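Local coordinates for cytolethal distending toxin protein C (Haemophilus ducreyi, PDB 1SR4) that forms, with subunits A and B, a heterotrimeric bacterial genotoxin, in which it probably pairs with subunit A to deliver the nuclease-like subunit B into host cells, at the interface of chains B and A, the interface of chains C and A and the interface of chains B and C. Numbering follows the deposited sequence. Chains: chain A, cytolethal distending toxin protein C; chain B, Cytolethal distending toxin subunit A; chain C, cytolethal distending toxin protein B.

Contact 1: the interface of chains B and A. Residues chain B 146-149, 151, 185, 192; chain A 148, 153-156.
B:Asp148 and A:Lys154 meet where the C-terminal tail of CdtC runs along the ricin-type lectin domain of CdtA. The family fold is the beta-trefoil. A:Ile155 forms an antiparallel beta bridge with B:Thr147, just past strand 142-146.

Backbone hydrogen bonds flank this bridge. A:Leu156 N gives one to B:Pro146 O at 3.0 Å. B:Asp148 N gives another to A:Lys154 O at 2.9 Å.

The carboxylate of B:Asp148 adds a third bond. Its CG stands between the backbone N and the carbonyl carbon (chi1 55°), which turns the group toward the tail. A:Lys154 N meets OD1 at 3.0 Å in a nearly straight bond, from above the carboxylate plane. The other oxygen, OD2, makes a loose salt bridge of 3.8 Å with A:Lys154 NZ. The lysine chain bends at its last two torsions, and its side chain crosses the aspartate at about a right angle.

Hydroxyls cluster at A:Ser153. Its OG accepts a weak bond from B:Thr147 OG1. The threonine hydrogen may go to B:Ala151 O instead, so this bond may not always form. That threonine oxygen also bonds B:Ser149 OG and takes the N-H of B:Ser149, which probably helps fix the turn. One water joins A:Ser153 OG to B:Thr192 OG1. A second joins A:Ser153 O to B:Thr185 OG1.

Apolar contacts flank the polar ones. A:Leu156 CD2 packs on B:Asp148 CB at 3.8 Å, and its CD1 faces B:Pro146 CG. A:Ile155 CD1 touches B:Thr147 CG2 at 3.8 Å.

Contact 2: the interface of chains C and A. Residues chain C 18, 21, 25; chain A 18, 48-50, 64, 66, 97, 146.
C:Ser21 OG is turned in over its own main chain, close to both N and C (chi1 59°), which directs the hydroxyl to A:Asp50. The A:Asp50 carboxylate, with CG anti to its carbonyl carbon (chi1 -65°), offers both oxygens to that serine. The site joins CdtB, of the endonuclease/exonuclease/phosphatase family, to CdtC, a beta-trefoil lectin-like protein. Helix 20-31 of CdtB meets strand 46-50 of CdtC.

The hydroxyl C:Ser21 OG donates to A:Asp50 OD1 at 2.7 Å, and A:Asp50 OD1 accepts it with its syn lone pair. C:Ser21 N donates to A:Asp50 OD2 at 3.1 Å. This second bond is nearly straight at hydrogen, 169°, and arrives on the syn side but tilted out of the carboxylate plane. The two bonds hold the carboxylate in a forked grip and should limit its rotation. The serine lies at the N-terminal end of the helix, so the helix dipole may favour a negative carboxylate here. A:Thr64 CG2 lies beside this pair, 3.9 Å from C:Ser21 CA.

Further along the helix, C:Ile25 reaches tip to tip toward A:Leu48. Its CD1 is 3.6 Å from A:Leu48 CD2. A:Leu97 crosses it at a slant, with CD1 to CD1 at 4.1 Å.

C:Val18 precedes the helix. Its CG1 meets the ring carbon CD of A:Pro18 tip to tip at 3.8 Å. Its other methyl, CG2, rests against A:Leu48 O at 3.5 Å.

Contact 3: the interface of chains B and C. Residues chain B 108, 143; chain C 204-206, 237-238.
B:Glu108 of CdtA sets its carboxylate against the backbone N-H and the hydroxyl of C:Thr205 in CdtB. This is a two-pronged acceptor site between the lectin-type subunit and the nuclease-family subunit. C:Thr205 N donates to B:Glu108 OE2 at 2.7 Å in a nearly straight bond. C:Thr205 OG1 donates to the other oxygen, B:Glu108 OE1, at 2.5 Å. Both donors arrive on the syn side, and the N-H is tilted more from the carboxylate plane than the hydroxyl. The two bonds should hold the carboxylate against rotation. C:Glu206 N adds a weak bond to OE2.

The torsions of both residues bring these groups together. At chi1 54°, C:Thr205 OG1 folds back near its own N, which puts hydroxyl and N-H close to the same carboxylate. The B:Glu108 chain is extended beyond CG, and its CG passes C:Ala237 O at 3.4 Å.

Waters form the next shell. One bridges B:Glu108 OE2 and C:Glu206 OE1. Another joins B:Glu108 O to the same C:Glu206 oxygen. A third links B:Glu108 N to C:Ala237 O in strand 235-239. B:Glu108 OE2 and C:Glu206 OE1 are 4.4 Å apart, and the shared water may ease repulsion between them.

Farther out, B:Glu143 and C:Glu206 reach toward each other tip to tip, with carboxylate planes 41° apart. They would repel if both are charged, and a raised pKa of one is possible. B:Glu143 OE2 lies 3.6 Å from C:Glu206 CG.

Contact 1: the interface of chains B and A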
ATOM      1  N   PRO B 146      13.061   2.026   2.040  1.00  9.84           N
ATOM      2  CA  PRO B 146      12.109   2.173   3.148  1.00 10.79           C
ATOM      3  C   PRO B 146      12.813   2.341   4.486  1.00 10.89           C
ATOM      4  O   PRO B 146      13.910   1.818   4.680  1.00  9.17           O
ATOM      5  CB  PRO B 146      11.296   0.874   3.077  1.00 10.94           C
ATOM      6  CG  PRO B 146      12.332  -0.136   2.616  1.00 11.39           C
ATOM      7  CD  PRO B 146      13.090   0.643   1.525  1.00 10.85           C
ATOM      8  N   THR B 147      12.193   3.092   5.393  1.00 10.99           N
ATOM      9  CA  THR B 147      12.756   3.290   6.730  1.00 11.48           C
ATOM     10  C   THR B 147      11.829   2.516   7.658  1.00 12.05           C
ATOM     11  O   THR B 147      10.749   2.083   7.230  1.00 12.09           O
ATOM     12  CB  THR B 147      12.724   4.753   7.167  1.00 10.93           C
ATOM     13  OG1 THR B 147      11.368   5.147   7.402  1.00 11.99           O
ATOM     14  CG2 THR B 147      13.345   5.655   6.101  1.00 10.00           C
ATOM     15  N   ASP B 148      12.210   2.348   8.921  1.00 11.38           N
ATOM     16  CA  ASP B 148      11.333   1.609   9.814  1.00 11.45           C
ATOM     17  C   ASP B 148      10.078   2.342  10.274  1.00 12.50           C
ATOM     18  O   ASP B 148       9.299   1.799  11.054  1.00 11.51           O
ATOM     19  CB  ASP B 148      12.087   1.053  11.022  1.00 13.62           C
ATOM     20  CG  ASP B 148      12.841   2.105  11.797  1.00 16.68           C
ATOM     21  OD1 ASP B 148      12.631   3.321  11.579  1.00 14.11           O
ATOM     22  OD2 ASP B 148      13.654   1.689  12.648  1.00 20.56           O
ATOM     23  N   SER B 149       9.860   3.561   9.788  1.00 11.84           N
ATOM     24  CA  SER B 149       8.637   4.282  10.151  1.00 12.41           C
ATOM     25  C   SER B 149       7.666   4.211   8.983  1.00 11.85           C
ATOM     26  O   SER B 149       6.519   4.646   9.096  1.00 12.23           O
ATOM     27  CB  SER B 149       8.929   5.749  10.460  1.00 11.68           C
ATOM     28  OG  SER B 149       9.268   6.443   9.275  1.00 11.77           O
ATOM     29  N   ALA B 151       8.370   5.648   6.076  1.00  9.70           N
ATOM     30  CA  ALA B 151       8.739   6.750   5.198  1.00  9.63           C
ATOM     31  C   ALA B 151       9.815   6.168   4.257  1.00 10.95           C
ATOM     32  O   ALA B 151      10.188   4.998   4.386  1.00 10.46           O
ATOM     33  CB  ALA B 151       9.327   7.897   6.026  1.00  9.70           C
ATOM     34  N   THR B 185      17.807  13.048  10.146  1.00 15.94           N
ATOM     35  CA  THR B 185      16.500  13.677  10.322  1.00 17.88           C
ATOM     36  C   THR B 185      16.684  14.855  11.284  1.00 17.66           C
ATOM     37  O   THR B 185      16.138  14.864  12.375  1.00 19.64           O
ATOM     38  CB  THR B 185      15.434  12.694  10.900  1.00 17.19           C
ATOM     39  OG1 THR B 185      15.911  12.131  12.129  1.00 17.98           O
ATOM     40  CG2 THR B 185      15.135  11.563   9.900  1.00 16.71           C
ATOM     41  N   THR B 192      14.201  12.112   4.878  1.00  9.97           N
ATOM     42  CA  THR B 192      13.004  11.271   4.813  1.00 12.15           C
ATOM     43  C   THR B 192      11.856  11.991   4.119  1.00 11.23           C
ATOM     44  O   THR B 192      11.595  13.175   4.357  1.00  9.77           O
ATOM     45  CB  THR B 192      12.537  10.774   6.221  1.00 14.15           C
ATOM     46  OG1 THR B 192      12.479  11.862   7.128  1.00 16.83           O
ATOM     47  CG2 THR B 192      13.515   9.759   6.785  1.00 18.43           C
TER
ATOM     48  N   PRO A 148       3.222   8.325   7.352  1.00  9.33           N
ATOM     49  CA  PRO A 148       4.200   7.789   8.305  1.00  8.98           C
ATOM     50  C   PRO A 148       4.321   8.799   9.460  1.00  9.46           C
ATOM     51  O   PRO A 148       4.140  10.006   9.270  1.00  9.55           O
ATOM     52  CB  PRO A 148       5.482   7.687   7.467  1.00  7.06           C
ATOM     53  CG  PRO A 148       4.949   7.405   6.057  1.00  9.56           C
ATOM     54  CD  PRO A 148       3.778   8.375   5.982  1.00  8.06           C
ATOM     55  N   SER A 153      13.833   8.054  11.958  1.00 12.98           N
ATOM     56  CA  SER A 153      13.570   6.726  11.451  1.00 14.29           C
ATOM     57  C   SER A 153      14.896   6.212  10.904  1.00 15.59           C
ATOM     58  O   SER A 153      15.803   6.983  10.605  1.00 18.42           O
ATOM     59  CB  SER A 153      12.479   6.730  10.361  1.00 13.30           C
ATOM     60  OG  SER A 153      12.917   7.301   9.138  1.00 16.62           O
ATOM     61  N   LYS A 154      15.016   4.906  10.780  1.00 14.80           N
ATOM     62  CA  LYS A 154      16.251   4.332  10.291  1.00 15.79           C
ATOM     63  C   LYS A 154      16.051   3.632   8.961  1.00 12.59           C
ATOM     64  O   LYS A 154      15.080   2.901   8.782  1.00 12.85           O
ATOM     65  CB  LYS A 154      16.788   3.348  11.339  1.00 17.79           C
ATOM     66  CG  LYS A 154      17.813   2.357  10.814  1.00 26.00           C
ATOM     67  CD  LYS A 154      18.238   1.357  11.901  1.00 29.48           C
ATOM     68  CE  LYS A 154      17.080   0.504  12.374  1.00 32.08           C
ATOM     69  NZ  LYS A 154      16.511  -0.332  11.276  1.00 37.49           N
ATOM     70  N   ILE A 155      16.963   3.881   8.030  1.00 11.62           N
ATOM     71  CA  ILE A 155      16.935   3.225   6.732  1.00 12.55           C
ATOM     72  C   ILE A 155      17.045   1.720   6.998  1.00 13.31           C
ATOM     73  O   ILE A 155      17.955   1.281   7.709  1.00 12.56           O
ATOM     74  CB  ILE A 155      18.155   3.603   5.862  1.00 13.88           C
ATOM     75  CG1 ILE A 155      18.167   5.099   5.568  1.00 16.67           C
ATOM     76  CG2 ILE A 155      18.124   2.808   4.550  1.00 13.93           C
ATOM     77  CD1 ILE A 155      16.931   5.533   4.857  1.00 22.72           C
ATOM     78  N   LEU A 156      16.142   0.931   6.421  1.00 12.95           N
ATOM     79  CA  LEU A 156      16.183  -0.516   6.612  1.00 12.95           C
ATOM     80  C   LEU A 156      17.340  -1.116   5.812  1.00 14.58           C
ATOM     81  O   LEU A 156      17.533  -0.788   4.643  1.00 12.62           O
ATOM     82  CB  LEU A 156      14.855  -1.153   6.167  1.00 12.52           C
ATOM     83  CG  LEU A 156      13.623  -0.724   6.967  1.00 12.16           C
ATOM     84  CD1 LEU A 156      12.366  -1.315   6.344  1.00 11.42           C
ATOM     85  CD2 LEU A 156      13.775  -1.156   8.409  1.00 11.13           C
TER
HETATM   86  O   HOH W   1      11.621   9.833   9.332  1.00 14.07           O
HETATM   87  O   HOH W   2      16.735   9.653  12.047  1.00 26.19           O
HETATM   88  O   HOH W   3      15.743   0.295   3.025  1.00 27.00           O

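Contact 2: the interface of chains C and A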
ATOM      1  N   VAL C  18      -7.296  -4.068  14.527  1.00 13.54           N
ATOM      2  CA  VAL C  18      -7.105  -3.278  13.303  1.00 14.06           C
ATOM      3  C   VAL C  18      -7.125  -4.224  12.102  1.00 12.73           C
ATOM      4  O   VAL C  18      -6.305  -5.146  12.019  1.00  9.42           O
ATOM      5  CB  VAL C  18      -5.753  -2.530  13.330  1.00 14.01           C
ATOM      6  CG1 VAL C  18      -5.753  -1.411  12.273  1.00 16.46           C
ATOM      7  CG2 VAL C  18      -5.501  -1.950  14.728  1.00 13.78           C
ATOM      8  N   SER C  21      -9.520  -0.977   8.414  1.00  9.36           N
ATOM      9  CA  SER C  21      -8.855   0.220   7.914  1.00  9.45           C
ATOM     10  C   SER C  21      -7.710  -0.126   6.957  1.00 10.84           C
ATOM     11  O   SER C  21      -7.469   0.600   5.983  1.00 10.25           O
ATOM     12  CB  SER C  21      -8.365   1.098   9.079  1.00  9.27           C
ATOM     13  OG  SER C  21      -7.461   0.396   9.924  1.00 13.62           O
ATOM     14  N   ILE C  25      -7.267   1.456   3.376  1.00  8.18           N
ATOM     15  CA  ILE C  25      -6.170   2.388   3.170  1.00  8.79           C
ATOM     16  C   ILE C  25      -5.209   1.779   2.137  1.00 11.54           C
ATOM     17  O   ILE C  25      -5.152   2.228   0.986  1.00 12.75           O
ATOM     18  CB  ILE C  25      -5.406   2.667   4.485  1.00  8.20           C
ATOM     19  CG1 ILE C  25      -6.328   3.420   5.453  1.00  9.26           C
ATOM     20  CG2 ILE C  25      -4.102   3.472   4.205  1.00  8.39           C
ATOM     21  CD1 ILE C  25      -5.747   3.596   6.847  1.00  8.49           C
TER
ATOM     22  N   PRO A  18      -1.030   0.172  13.850  1.00 11.22           N
ATOM     23  CA  PRO A  18      -0.051   0.944  13.087  1.00 11.84           C
ATOM     24  C   PRO A  18       0.084   2.373  13.619  1.00 12.86           C
ATOM     25  O   PRO A  18      -0.886   2.961  14.114  1.00 13.28           O
ATOM     26  CB  PRO A  18      -0.614   0.909  11.665  1.00 12.23           C
ATOM     27  CG  PRO A  18      -2.074   0.840  11.882  1.00 11.47           C
ATOM     28  CD  PRO A  18      -2.229  -0.112  13.039  1.00 10.66           C
ATOM     29  N   LEU A  48      -3.561   4.003  15.026  1.00 12.46           N
ATOM     30  CA  LEU A  48      -4.824   3.899  14.330  1.00 13.14           C
ATOM     31  C   LEU A  48      -5.514   2.616  14.751  1.00 12.77           C
ATOM     32  O   LEU A  48      -5.004   1.545  14.488  1.00 12.82           O
ATOM     33  CB  LEU A  48      -4.586   3.904  12.813  1.00 12.58           C
ATOM     34  CG  LEU A  48      -5.842   3.905  11.930  1.00 15.72           C
ATOM     35  CD1 LEU A  48      -6.557   5.254  12.080  1.00 15.23           C
ATOM     36  CD2 LEU A  48      -5.457   3.678  10.452  1.00 17.24           C
ATOM     37  N   ILE A  49      -6.668   2.715  15.405  1.00 13.09           N
ATOM     38  CA  ILE A  49      -7.370   1.508  15.825  1.00 13.81           C
ATOM     39  C   ILE A  49      -8.797   1.498  15.279  1.00 13.70           C
ATOM     40  O   ILE A  49      -9.450   2.535  15.214  1.00 12.52           O
ATOM     41  CB  ILE A  49      -7.382   1.375  17.374  1.00 17.72           C
ATOM     42  CG1 ILE A  49      -8.148   2.530  18.003  1.00 19.76           C
ATOM     43  CG2 ILE A  49      -5.952   1.379  17.922  1.00 17.67           C
ATOM     44  CD1 ILE A  49      -9.622   2.238  18.165  1.00 30.21           C
ATOM     45  N   ASP A  50      -9.280   0.331  14.872  1.00 12.34           N
ATOM     46  CA  ASP A  50     -10.628   0.245  14.320  1.00 14.32           C
ATOM     47  C   ASP A  50     -11.676   0.136  15.409  1.00 14.88           C
ATOM     48  O   ASP A  50     -11.502  -0.617  16.358  1.00 14.37           O
ATOM     49  CB  ASP A  50     -10.758  -0.964  13.388  1.00 15.26           C
ATOM     50  CG  ASP A  50      -9.886  -0.843  12.154  1.00 18.82           C
ATOM     51  OD1 ASP A  50      -9.255   0.220  11.978  1.00 20.61           O
ATOM     52  OD2 ASP A  50      -9.830  -1.802  11.362  1.00 19.29           O
ATOM     53  N   THR A  64     -14.937   3.637   7.219  1.00 10.39           N
ATOM     54  CA  THR A  64     -14.388   2.757   8.254  1.00 10.91           C
ATOM     55  C   THR A  64     -14.291   3.501   9.582  1.00 10.23           C
ATOM     56  O   THR A  64     -13.621   4.525   9.677  1.00  8.81           O
ATOM     57  CB  THR A  64     -12.973   2.275   7.874  1.00 10.45           C
ATOM     58  OG1 THR A  64     -13.034   1.561   6.633  1.00 10.91           O
ATOM     59  CG2 THR A  64     -12.389   1.382   8.980  1.00  7.94           C
ATOM     60  N   VAL A  66     -12.996   4.457  13.136  1.00  9.18           N
ATOM     61  CA  VAL A  66     -11.723   4.358  13.839  1.00 10.21           C
ATOM     62  C   VAL A  66     -11.613   5.358  14.981  1.00  9.58           C
ATOM     63  O   VAL A  66     -12.500   6.177  15.219  1.00 10.78           O
ATOM     64  CB  VAL A  66     -10.503   4.648  12.897  1.00  9.51           C
ATOM     65  CG1 VAL A  66     -10.542   3.743  11.658  1.00 10.99           C
ATOM     66  CG2 VAL A  66     -10.497   6.130  12.488  1.00 11.55           C
ATOM     67  N   LEU A  97     -13.336   7.050   8.359  1.00  8.16           N
ATOM     68  CA  LEU A  97     -12.481   7.232   7.181  1.00  8.68           C
ATOM     69  C   LEU A  97     -13.233   6.951   5.883  1.00  8.38           C
ATOM     70  O   LEU A  97     -13.763   5.870   5.684  1.00  8.53           O
ATOM     71  CB  LEU A  97     -11.246   6.314   7.247  1.00  7.00           C
ATOM     72  CG  LEU A  97     -10.364   6.358   8.511  1.00  8.57           C
ATOM     73  CD1 LEU A  97      -9.107   5.489   8.324  1.00  7.68           C
ATOM     74  CD2 LEU A  97      -9.959   7.806   8.806  1.00  8.50           C
ATOM     75  N   ILE A 146      -3.065  10.078   5.839  1.00  9.90           N
ATOM     76  CA  ILE A 146      -2.773   9.162   6.947  1.00  9.53           C
ATOM     77  C   ILE A 146      -1.368   8.738   6.535  1.00  6.91           C
ATOM     78  O   ILE A 146      -1.196   7.859   5.697  1.00  6.81           O
ATOM     79  CB  ILE A 146      -3.738   7.946   6.955  1.00 11.64           C
ATOM     80  CG1 ILE A 146      -5.143   8.371   7.412  1.00 14.76           C
ATOM     81  CG2 ILE A 146      -3.272   6.902   7.985  1.00 10.59           C
ATOM     82  CD1 ILE A 146      -5.738   9.483   6.616  1.00 20.32           C
TER

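Contact 3: the interface of chains B and C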
ATOM      1  N   GLU B 108      13.591  -2.532  -9.733  1.00 15.15           N
ATOM      2  CA  GLU B 108      13.621  -1.885  -8.423  1.00 16.00           C
ATOM      3  C   GLU B 108      13.801  -0.370  -8.413  1.00 16.56           C
ATOM      4  O   GLU B 108      13.812   0.240  -7.344  1.00 18.91           O
ATOM      5  CB  GLU B 108      14.670  -2.554  -7.528  1.00 15.37           C
ATOM      6  CG  GLU B 108      14.348  -4.023  -7.244  1.00 18.33           C
ATOM      7  CD  GLU B 108      15.189  -4.596  -6.115  1.00 20.45           C
ATOM      8  OE1 GLU B 108      16.354  -4.966  -6.378  1.00 22.25           O
ATOM      9  OE2 GLU B 108      14.690  -4.656  -4.965  1.00 18.15           O
ATOM     10  N   GLU B 143      16.174   4.896  -6.443  1.00 11.74           N
ATOM     11  CA  GLU B 143      15.886   3.747  -5.602  1.00 14.26           C
ATOM     12  C   GLU B 143      15.296   4.328  -4.322  1.00 12.85           C
ATOM     13  O   GLU B 143      15.899   5.197  -3.700  1.00 13.49           O
ATOM     14  CB  GLU B 143      17.165   2.963  -5.260  1.00 17.21           C
ATOM     15  CG  GLU B 143      16.896   1.837  -4.248  1.00 26.21           C
ATOM     16  CD  GLU B 143      18.061   0.860  -4.046  1.00 31.04           C
ATOM     17  OE1 GLU B 143      19.203   1.307  -3.785  1.00 32.84           O
ATOM     18  OE2 GLU B 143      17.814  -0.367  -4.130  1.00 34.45           O
TER
ATOM     19  N   PRO C 204      12.815  -8.881  -4.426  1.00 12.86           N
ATOM     20  CA  PRO C 204      13.474  -7.566  -4.352  1.00 14.02           C
ATOM     21  C   PRO C 204      14.818  -7.784  -3.670  1.00 14.05           C
ATOM     22  O   PRO C 204      15.063  -8.852  -3.122  1.00 12.81           O
ATOM     23  CB  PRO C 204      12.578  -6.750  -3.416  1.00 15.80           C
ATOM     24  CG  PRO C 204      11.303  -7.569  -3.253  1.00 15.02           C
ATOM     25  CD  PRO C 204      11.716  -9.001  -3.449  1.00 12.01           C
ATOM     26  N   THR C 205      15.684  -6.777  -3.710  1.00 14.74           N
ATOM     27  CA  THR C 205      16.962  -6.834  -3.005  1.00 15.76           C
ATOM     28  C   THR C 205      16.830  -5.819  -1.863  1.00 15.94           C
ATOM     29  O   THR C 205      17.771  -5.594  -1.103  1.00 16.66           O
ATOM     30  CB  THR C 205      18.166  -6.417  -3.882  1.00 17.32           C
ATOM     31  OG1 THR C 205      17.919  -5.123  -4.438  1.00 16.38           O
ATOM     32  CG2 THR C 205      18.407  -7.439  -4.994  1.00 14.41           C
ATOM     33  N   GLU C 206      15.667  -5.174  -1.781  1.00 13.12           N
ATOM     34  CA  GLU C 206      15.392  -4.231  -0.707  1.00 13.03           C
ATOM     35  C   GLU C 206      14.523  -4.958   0.322  1.00 11.23           C
ATOM     36  O   GLU C 206      13.762  -5.845  -0.019  1.00 11.24           O
ATOM     37  CB  GLU C 206      14.611  -3.019  -1.207  1.00 13.51           C
ATOM     38  CG  GLU C 206      15.349  -2.106  -2.169  1.00 16.34           C
ATOM     39  CD  GLU C 206      14.590  -0.816  -2.380  1.00 18.85           C
ATOM     40  OE1 GLU C 206      13.759  -0.741  -3.310  1.00 18.46           O
ATOM     41  OE2 GLU C 206      14.807   0.125  -1.586  1.00 22.31           O
ATOM     42  N   ALA C 237      10.845  -8.166  -9.567  1.00 12.34           N
ATOM     43  CA  ALA C 237      10.179  -7.899  -8.290  1.00 13.55           C
ATOM     44  C   ALA C 237      10.596  -6.516  -7.811  1.00 14.15           C
ATOM     45  O   ALA C 237      11.715  -6.084  -8.057  1.00 14.34           O
ATOM     46  CB  ALA C 237      10.573  -8.942  -7.254  1.00 12.31           C
ATOM     47  N   SER C 238       9.704  -5.822  -7.115  1.00 12.47           N
ATOM     48  CA  SER C 238      10.029  -4.491  -6.619  1.00 12.61           C
ATOM     49  C   SER C 238       9.077  -4.133  -5.490  1.00 11.55           C
ATOM     50  O   SER C 238       7.933  -4.582  -5.501  1.00 11.40           O
ATOM     51  CB  SER C 238       9.860  -3.479  -7.760  1.00 14.02           C
ATOM     52  OG  SER C 238      10.090  -2.157  -7.324  1.00 19.05           O
TER
HETATM   53  O   HOH W   4      12.550  -2.955  -4.512  1.00 16.69           O
HETATM   54  O   HOH W   5      13.026   1.476  -5.081  1.00 18.06           O
HETATM   55  O   HOH W   6      11.756  -4.519 -10.768  1.00 32.10           O

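Each of the three contacts joins a different pair of subunits, so each subunit touches both others in the heterotrimer. Contact 1 and contact 3 lie about 16 Å apart between the centres of their C-alpha atoms. Both involve strand 142-146 of chain B, which supplies B:Pro146 to contact 1 and B:Glu143 to contact 3. Contact 2 is about 21 Å from contact 1 and about 28 Å from contact 3 by the same measure. CdtB is held both by CdtC at contact 2 and by CdtA at contact 3, while contact 1 ties the two lectin-type subunits together.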